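Local coordinates for protein ureidoglycolate hydrolase (PDB 4PXE) that hydrolyses (S)-ureidoglycolate to glyoxylate, ammonia and carbon dioxide in purine breakdown, working as a manganese-dependent homodimer of the peptidase M20 family, at residues 87-95 with 104-112; 13-24 with 408-418. One frame throughout, in Å; residues are numbered along the deposited sequence. Where two conformers were deposited one is given.

Contact 1. Residues 87-95 with 104-112; sequences VATGSHIDA and GVVGVLGAI. With MN (manganese (II) ion), chain C.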
loop_
_atom_site.group_PDB
_atom_site.type_symbol
_atom_site.label_atom_id
_atom_site.label_comp_id
_atom_site.label_asym_id
_atom_site.label_seq_id
_atom_site.Cartn_x
_atom_site.Cartn_y
_atom_site.Cartn_z
ATOM N N VAL A 87 -9.311 33.578 -27.223
ATOM C CA VAL A 87 -10.010 32.294 -27.182
ATOM C C VAL A 87 -9.011 31.248 -26.723
ATOM O O VAL A 87 -7.961 31.077 -27.343
ATOM C CB VAL A 87 -10.558 31.898 -28.563
ATOM C CG1 VAL A 87 -11.454 30.668 -28.450
ATOM C CG2 VAL A 87 -11.318 33.070 -29.185
ATOM N N ALA A 88 -9.337 30.562 -25.626
ATOM C CA ALA A 88 -8.421 29.604 -25.017
ATOM C C ALA A 88 -8.875 28.166 -25.230
ATOM O O ALA A 88 -10.067 27.890 -25.351
ATOM C CB ALA A 88 -8.262 29.891 -23.517
ATOM N N THR A 89 -7.910 27.257 -25.269
ATOM C CA THR A 89 -8.222 25.835 -25.333
ATOM C C THR A 89 -7.099 25.067 -24.674
ATOM O O THR A 89 -5.954 25.505 -24.693
ATOM C CB THR A 89 -8.408 25.340 -26.789
ATOM O OG1 THR A 89 -8.840 23.966 -26.788
ATOM C CG2 THR A 89 -7.101 25.458 -27.582
ATOM N N GLY A 90 -7.405 23.913 -24.093
ATOM C CA GLY A 90 -6.338 23.112 -23.534
ATOM C C GLY A 90 -6.815 21.980 -22.661
ATOM O O GLY A 90 -8.013 21.754 -22.519
ATOM N N SER A 91 -5.857 21.274 -22.077
ATOM C CA SER A 91 -6.136 20.089 -21.273
ATOM C C SER A 91 -4.882 19.740 -20.472
ATOM O O SER A 91 -3.990 20.581 -20.300
ATOM C CB SER A 91 -6.570 18.923 -22.180
ATOM O OG SER A 91 -7.269 17.913 -21.462
ATOM N N HIS A 92 -4.812 18.502 -19.991
ATOM C CA HIS A 92 -3.713 18.084 -19.114
ATOM C C HIS A 92 -2.917 16.947 -19.751
ATOM O O HIS A 92 -3.395 16.281 -20.679
ATOM C CB HIS A 92 -4.279 17.596 -17.779
ATOM C CG HIS A 92 -5.152 16.390 -17.915
ATOM N ND1 HIS A 92 -4.709 15.113 -17.631
ATOM C CD2 HIS A 92 -6.430 16.263 -18.340
ATOM C CE1 HIS A 92 -5.681 14.253 -17.877
ATOM N NE2 HIS A 92 -6.735 14.924 -18.301
ATOM N N ILE A 93 -1.705 16.709 -19.262
ATOM C CA ILE A 93 -0.954 15.537 -19.704
ATOM C C ILE A 93 -0.552 14.610 -18.563
ATOM O O ILE A 93 0.075 13.576 -18.804
ATOM C CB ILE A 93 0.298 15.910 -20.529
ATOM C CG1 ILE A 93 1.287 16.715 -19.678
ATOM C CG2 ILE A 93 -0.098 16.652 -21.810
ATOM C CD1 ILE A 93 2.487 17.226 -20.470
ATOM N N ASP A 94 -0.898 14.953 -17.327
ATOM C CA ASP A 94 -0.638 13.980 -16.268
ATOM C C ASP A 94 -1.554 12.759 -16.424
ATOM O O ASP A 94 -2.617 12.846 -17.048
ATOM C CB ASP A 94 -0.616 14.587 -14.842
ATOM C CG ASP A 94 -1.914 15.285 -14.432
ATOM O OD1 ASP A 94 -2.681 15.784 -15.282
ATOM O OD2 ASP A 94 -2.130 15.384 -13.202
ATOM N N ALA A 95 -1.096 11.628 -15.894
ATOM C CA ALA A 95 -1.743 10.328 -16.048
ATOM C C ALA A 95 -1.712 9.613 -14.707
ATOM O O ALA A 95 -0.649 9.486 -14.087
ATOM C CB ALA A 95 -1.006 9.498 -17.075
ATOM N N GLY A 104 -6.675 13.486 -21.520
ATOM C CA GLY A 104 -5.950 14.752 -21.436
ATOM C C GLY A 104 -5.063 15.065 -22.635
ATOM O O GLY A 104 -5.133 16.153 -23.233
ATOM N N VAL A 105 -4.220 14.094 -22.979
ATOM C CA VAL A 105 -3.218 14.291 -24.023
ATOM C C VAL A 105 -3.839 14.707 -25.358
ATOM O O VAL A 105 -3.313 15.591 -26.034
ATOM C CB VAL A 105 -2.337 13.037 -24.201
ATOM C CG1 VAL A 105 -1.338 13.247 -25.319
ATOM C CG2 VAL A 105 -1.599 12.719 -22.905
ATOM N N VAL A 106 -4.970 14.108 -25.723
ATOM C CA VAL A 106 -5.627 14.489 -26.980
ATOM C C VAL A 106 -5.955 15.982 -27.043
ATOM O O VAL A 106 -5.760 16.616 -28.085
ATOM C CB VAL A 106 -6.900 13.657 -27.243
ATOM C CG1 VAL A 106 -7.694 14.228 -28.423
ATOM C CG2 VAL A 106 -6.536 12.180 -27.478
ATOM N N GLY A 107 -6.406 16.561 -25.931
ATOM C CA GLY A 107 -6.740 17.977 -25.921
ATOM C C GLY A 107 -5.552 18.921 -25.849
ATOM O O GLY A 107 -5.714 20.130 -26.049
ATOM N N VAL A 108 -4.364 18.391 -25.573
ATOM C CA VAL A 108 -3.146 19.204 -25.587
ATOM C C VAL A 108 -2.450 19.091 -26.952
ATOM O O VAL A 108 -2.273 20.094 -27.667
ATOM C CB VAL A 108 -2.172 18.814 -24.454
ATOM C CG1 VAL A 108 -0.872 19.616 -24.569
ATOM C CG2 VAL A 108 -2.807 19.040 -23.087
ATOM N N LEU A 109 -2.070 17.874 -27.334
ATOM C CA LEU A 109 -1.487 17.656 -28.659
ATOM C C LEU A 109 -2.465 18.002 -29.773
ATOM O O LEU A 109 -2.073 18.546 -30.813
ATOM C CB LEU A 109 -0.985 16.218 -28.817
ATOM C CG LEU A 109 0.131 15.806 -27.852
ATOM C CD1 LEU A 109 0.574 14.378 -28.094
ATOM C CD2 LEU A 109 1.314 16.735 -27.964
ATOM N N GLY A 110 -3.744 17.727 -29.543
ATOM C CA GLY A 110 -4.765 18.044 -30.521
ATOM C C GLY A 110 -4.980 19.541 -30.662
ATOM O O GLY A 110 -5.298 20.025 -31.747
ATOM N N ALA A 111 -4.785 20.295 -29.583
ATOM C CA ALA A 111 -4.913 21.750 -29.654
ATOM C C ALA A 111 -3.757 22.333 -30.453
ATOM O O ALA A 111 -3.943 23.259 -31.251
ATOM C CB ALA A 111 -4.964 22.366 -28.267
ATOM N N ILE A 112 -2.563 21.799 -30.243
ATOM C CA ILE A 112 -1.400 22.240 -31.017
ATOM C C ILE A 112 -1.617 21.903 -32.493
ATOM O O ILE A 112 -1.370 22.737 -33.370
ATOM C CB ILE A 112 -0.085 21.640 -30.474
ATOM C CG1 ILE A 112 0.141 22.103 -29.030
ATOM C CG2 ILE A 112 1.094 22.058 -31.358
ATOM C CD1 ILE A 112 1.310 21.431 -28.329
HETATM MN MN MN C . -8.865 14.082 -18.512
HETATM O O HOH W 1 -8.337 21.162 -26.134
HETATM O O HOH W 2 -8.090 16.013 -23.626
HETATM O O HOH W 3 -9.763 16.073 -18.068
HETATM O O HOH W 4 -8.544 13.370 -16.433
HETATM O O HOH W 5 -11.121 13.441 -17.711
#
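H92 and G104 meet at the catalytic manganese: NE2 of H92 binds the ion at 2.3 Å, while CA of G104 lies over one face of the imidazole, 3.5 Å from the ring centroid and 23° off the normal, a CH-pi contact displaced toward the rim. Three waters, D103 and H208 also bind this metal. CG of H92 stands between its backbone N and carbonyl carbon (chi1 63°), which swings the ring back to the helix start although CB points away; weak bonds from ND1 to OD1 and O of D94 at most modestly limit its rotation. G104 has a positive phi, and a CB there would hit O of H92.

No direct hydrogen bond joins strand and helix; water does. One water donates to S91 OG and accepts from G107 N at 2.9 Å, and another donates to T89 OG1 and to G107 O at 2.8 Å. S91 OG also bonds to E206, and T89 OG1 to L205. The side chains of I93 and V108 cross at about a right angle, CG2 to CG2 3.8 Å. The axes of strand 87-91 and helix 105-112 pass 6.2 Å apart at 137°; strands 129-133 and 201-209 flank the former, helices 17-28 and 45-60 the latter.

Contact 2. Residues 13-24 with 408-418; sequences LSVDAPGLQNQI and SSPEDMANGVK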
loop_
_atom_site.group_PDB
_atom_site.type_symbol
_atom_site.label_atom_id
_atom_site.label_comp_id
_atom_site.label_asym_id
_atom_site.label_seq_id
_atom_site.Cartn_x
_atom_site.Cartn_y
_atom_site.Cartn_z
ATOM N N LEU A 13 -9.597 22.458 -44.070
ATOM C CA LEU A 13 -8.937 21.933 -42.882
ATOM C C LEU A 13 -8.443 20.512 -43.131
ATOM O O LEU A 13 -9.227 19.631 -43.487
ATOM C CB LEU A 13 -9.894 21.956 -41.685
ATOM C CG LEU A 13 -10.487 23.310 -41.291
ATOM C CD1 LEU A 13 -11.382 23.155 -40.056
ATOM C CD2 LEU A 13 -9.402 24.355 -41.048
ATOM N N SER A 14 -7.143 20.289 -42.963
ATOM C CA SER A 14 -6.611 18.931 -43.054
ATOM C C SER A 14 -5.628 18.656 -41.928
ATOM O O SER A 14 -4.736 19.457 -41.645
ATOM C CB SER A 14 -5.970 18.661 -44.422
ATOM O OG SER A 14 -4.730 19.319 -44.547
ATOM N N VAL A 15 -5.816 17.508 -41.293
ATOM C CA VAL A 15 -5.056 17.101 -40.121
ATOM C C VAL A 15 -4.041 16.052 -40.525
ATOM O O VAL A 15 -4.323 15.209 -41.376
ATOM C CB VAL A 15 -6.007 16.498 -39.047
ATOM C CG1 VAL A 15 -5.235 15.921 -37.866
ATOM C CG2 VAL A 15 -7.029 17.533 -38.582
ATOM N N ASP A 16 -2.857 16.106 -39.925
ATOM C CA ASP A 16 -1.883 15.040 -40.098
ATOM C C ASP A 16 -2.242 13.958 -39.084
ATOM O O ASP A 16 -1.693 13.925 -37.984
ATOM C CB ASP A 16 -0.478 15.573 -39.826
ATOM C CG ASP A 16 0.610 14.539 -40.081
ATOM O OD1 ASP A 16 0.291 13.368 -40.359
ATOM O OD2 ASP A 16 1.798 14.909 -39.986
ATOM N N ALA A 17 -3.175 13.079 -39.450
ATOM C CA ALA A 17 -3.659 12.071 -38.501
ATOM C C ALA A 17 -2.594 11.070 -38.023
ATOM O O ALA A 17 -2.494 10.820 -36.827
ATOM C CB ALA A 17 -4.911 11.360 -39.032
ATOM N N PRO A 18 -1.783 10.498 -38.938
ATOM C CA PRO A 18 -0.721 9.610 -38.444
ATOM C C PRO A 18 0.330 10.359 -37.630
ATOM O O PRO A 18 0.918 9.784 -36.710
ATOM C CB PRO A 18 -0.076 9.074 -39.727
ATOM C CG PRO A 18 -1.101 9.268 -40.782
ATOM C CD PRO A 18 -1.883 10.475 -40.409
ATOM N N GLY A 19 0.570 11.620 -37.972
ATOM C CA GLY A 19 1.550 12.415 -37.247
ATOM C C GLY A 19 1.110 12.681 -35.817
ATOM O O GLY A 19 1.904 12.575 -34.865
ATOM N N LEU A 20 -0.164 13.014 -35.654
ATOM C CA LEU A 20 -0.723 13.192 -34.319
ATOM C C LEU A 20 -0.652 11.888 -33.507
ATOM O O LEU A 20 -0.295 11.895 -32.327
ATOM C CB LEU A 20 -2.162 13.711 -34.410
ATOM C CG LEU A 20 -2.912 13.949 -33.094
ATOM C CD1 LEU A 20 -2.121 14.891 -32.184
ATOM C CD2 LEU A 20 -4.292 14.518 -33.395
ATOM N N GLN A 21 -0.965 10.761 -34.143
ATOM C CA GLN A 21 -0.826 9.474 -33.475
ATOM C C GLN A 21 0.603 9.225 -33.013
ATOM O O GLN A 21 0.828 8.732 -31.907
ATOM C CB GLN A 21 -1.279 8.315 -34.371
ATOM C CG GLN A 21 -1.136 6.973 -33.682
ATOM C CD GLN A 21 -2.061 6.871 -32.510
ATOM O OE1 GLN A 21 -3.207 7.317 -32.586
ATOM N NE2 GLN A 21 -1.579 6.306 -31.412
ATOM N N ASN A 22 1.566 9.552 -33.869
ATOM C CA ASN A 22 2.966 9.378 -33.517
ATOM C C ASN A 22 3.336 10.209 -32.289
ATOM O O ASN A 22 4.099 9.753 -31.439
ATOM C CB ASN A 22 3.876 9.711 -34.703
ATOM C CG ASN A 22 3.734 8.719 -35.845
ATOM O OD1 ASN A 22 3.182 7.629 -35.676
ATOM N ND2 ASN A 22 4.242 9.090 -37.015
ATOM N N GLN A 23 2.783 11.420 -32.190
ATOM C CA GLN A 23 3.031 12.266 -31.018
ATOM C C GLN A 23 2.414 11.680 -29.746
ATOM O O GLN A 23 3.024 11.720 -28.676
ATOM C CB GLN A 23 2.535 13.685 -31.267
ATOM C CG GLN A 23 3.347 14.393 -32.346
ATOM C CD GLN A 23 2.802 15.760 -32.708
ATOM O OE1 GLN A 23 1.626 16.061 -32.486
ATOM N NE2 GLN A 23 3.656 16.597 -33.274
ATOM N N ILE A 24 1.215 11.114 -29.874
ATOM C CA ILE A 24 0.563 10.432 -28.760
ATOM C C ILE A 24 1.455 9.298 -28.264
ATOM O O ILE A 24 1.679 9.143 -27.067
ATOM C CB ILE A 24 -0.834 9.889 -29.172
ATOM C CG1 ILE A 24 -1.823 11.044 -29.370
ATOM C CG2 ILE A 24 -1.371 8.896 -28.146
ATOM C CD1 ILE A 24 -2.546 11.454 -28.105
ATOM N N SER A 408 -8.596 5.904 -28.768
ATOM C CA SER A 408 -9.366 6.674 -29.744
ATOM C C SER A 408 -8.598 6.599 -31.071
ATOM O O SER A 408 -7.368 6.669 -31.088
ATOM C CB SER A 408 -9.538 8.118 -29.276
ATOM O OG SER A 408 -10.443 8.808 -30.119
ATOM N N SER A 409 -9.307 6.435 -32.183
ATOM C CA SER A 409 -8.635 6.228 -33.467
ATOM C C SER A 409 -8.036 7.521 -34.008
ATOM O O SER A 409 -8.435 8.611 -33.600
ATOM C CB SER A 409 -9.619 5.652 -34.492
ATOM O OG SER A 409 -10.584 6.625 -34.849
ATOM N N PRO A 410 -7.070 7.408 -34.932
ATOM C CA PRO A 410 -6.543 8.599 -35.603
ATOM C C PRO A 410 -7.645 9.426 -36.262
ATOM O O PRO A 410 -7.587 10.658 -36.200
ATOM C CB PRO A 410 -5.560 8.011 -36.629
ATOM C CG PRO A 410 -5.068 6.763 -35.940
ATOM C CD PRO A 410 -6.288 6.199 -35.255
ATOM N N GLU A 411 -8.649 8.778 -36.848
ATOM C CA GLU A 411 -9.756 9.522 -37.454
ATOM C C GLU A 411 -10.594 10.235 -36.404
ATOM O O GLU A 411 -10.988 11.392 -36.597
ATOM C CB GLU A 411 -10.669 8.613 -38.267
ATOM C CG GLU A 411 -11.632 9.420 -39.098
ATOM C CD GLU A 411 -12.980 8.773 -39.239
ATOM O OE1 GLU A 411 -13.184 7.647 -38.723
ATOM O OE2 GLU A 411 -13.841 9.405 -39.883
ATOM N N ASP A 412 -10.890 9.552 -35.306
ATOM C CA ASP A 412 -11.668 10.198 -34.258
ATOM C C ASP A 412 -10.973 11.434 -33.720
ATOM O O ASP A 412 -11.611 12.472 -33.526
ATOM C CB ASP A 412 -12.045 9.206 -33.168
ATOM C CG ASP A 412 -13.234 8.346 -33.581
ATOM O OD1 ASP A 412 -14.036 8.810 -34.425
ATOM O OD2 ASP A 412 -13.383 7.226 -33.083
ATOM N N MET A 413 -9.663 11.343 -33.507
ATOM C CA MET A 413 -8.900 12.493 -33.051
ATOM C C MET A 413 -8.882 13.604 -34.094
ATOM O O MET A 413 -9.080 14.772 -33.757
ATOM C CB MET A 413 -7.479 12.087 -32.668
ATOM C CG MET A 413 -7.430 11.147 -31.471
ATOM S SD MET A 413 -5.745 10.824 -30.880
ATOM C CE MET A 413 -5.091 9.838 -32.235
ATOM N N ALA A 414 -8.631 13.250 -35.355
ATOM C CA ALA A 414 -8.587 14.246 -36.419
ATOM C C ALA A 414 -9.912 14.989 -36.537
ATOM O O ALA A 414 -9.917 16.204 -36.739
ATOM C CB ALA A 414 -8.217 13.586 -37.741
ATOM N N ASN A 415 -11.033 14.278 -36.419
ATOM C CA ASN A 415 -12.342 14.943 -36.485
ATOM C C ASN A 415 -12.540 15.922 -35.328
ATOM O O ASN A 415 -13.042 17.040 -35.517
ATOM C CB ASN A 415 -13.482 13.923 -36.503
ATOM C CG ASN A 415 -13.588 13.210 -37.822
ATOM O OD1 ASN A 415 -13.077 13.684 -38.830
ATOM N ND2 ASN A 415 -14.262 12.067 -37.826
ATOM N N GLY A 416 -12.139 15.510 -34.129
ATOM C CA GLY A 416 -12.157 16.394 -32.977
ATOM C C GLY A 416 -11.287 17.617 -33.190
ATOM O O GLY A 416 -11.679 18.735 -32.855
ATOM N N VAL A 417 -10.095 17.413 -33.748
ATOM C CA VAL A 417 -9.190 18.518 -34.053
ATOM C C VAL A 417 -9.809 19.482 -35.068
ATOM O O VAL A 417 -9.695 20.704 -34.918
ATOM C CB VAL A 417 -7.813 18.005 -34.548
ATOM C CG1 VAL A 417 -6.976 19.147 -35.129
ATOM C CG2 VAL A 417 -7.057 17.314 -33.405
ATOM N N LYS A 418 -10.487 18.953 -36.079
ATOM C CA LYS A 418 -11.130 19.821 -37.062
ATOM C C LYS A 418 -12.231 20.657 -36.432
ATOM O O LYS A 418 -12.329 21.854 -36.716
ATOM C CB LYS A 418 -11.694 19.008 -38.224
ATOM C CG LYS A 418 -10.638 18.408 -39.134
ATOM C CD LYS A 418 -11.298 17.528 -40.179
ATOM C CE LYS A 418 -10.274 16.886 -41.081
ATOM N NZ LYS A 418 -10.890 15.830 -41.927
HETATM O O HOH W 6 -9.313 16.747 -44.440
HETATM O O HOH W 7 -4.978 11.729 -35.386
HETATM O O HOH W 8 -5.038 5.892 -31.885
#
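Two helices of the catalytic domain, one near each end of the chain, cross at a steep 105°, the axes of segments 17-24 and 410-418 approaching to 9.1 Å, and V15, just before the first, lies against the second. Its CG1 meets A414 CB at 3.8 Å; CG2, anti to the carbonyl carbon, reaches V417 CG1 and K418 CG. Cutting V15 back to an alanine is likely to leave a gap beside V417 and K418, where CG2 packs, and to thin the contact with A414.

A17 CB rests on P410 and A414, its small side chain allowing the CA atoms of A17 and P410 within 5.4 Å. L20 CD2 touches V417 CG2 at 3.9 Å, the side chains passing in opposite directions. With chi3 bent at -69°, M413 turns CE toward OE1 of Q21, the side chains crossing at about a right angle, while SD lies 4.2 Å from I24 CG1.

Waters make polar links: one donates to O of A17 and P410, another accepts from K418 NZ and donates to L13 O. D16 and S409 are the N-caps, accepting from G19 N and D412 N. This is helix-helix packing through small and aliphatic residues, on the helical layer of an M20 catalytic domain.

Overall arrangement
Helix 105-120 joins the two contacts, whose centres lie 13 Å apart. In contact 1 it meets segment 87-95, which carries the metal ligand H92; in contact 2 the crossed helices 17-28 and 410-429 pack against it. Direct evidence is V105 CG1 at 3.5 Å from I24 CD1, V106 CG2 at 3.7 Å from M413 SD, and G110 O at 3.6 Å from V417 CG2. Contact 1 belongs to the active site: measured between nearest atoms, the H92 side chain is about 5 Å from bound glyoxylate and about 4 Å from the second manganese. Contact 2 stands farther back, the nearest I24 side-chain atom about 12 Å from a manganese, although the side chains of S408 and substrate-binding I209 approach to about 4 Å between nearest atoms.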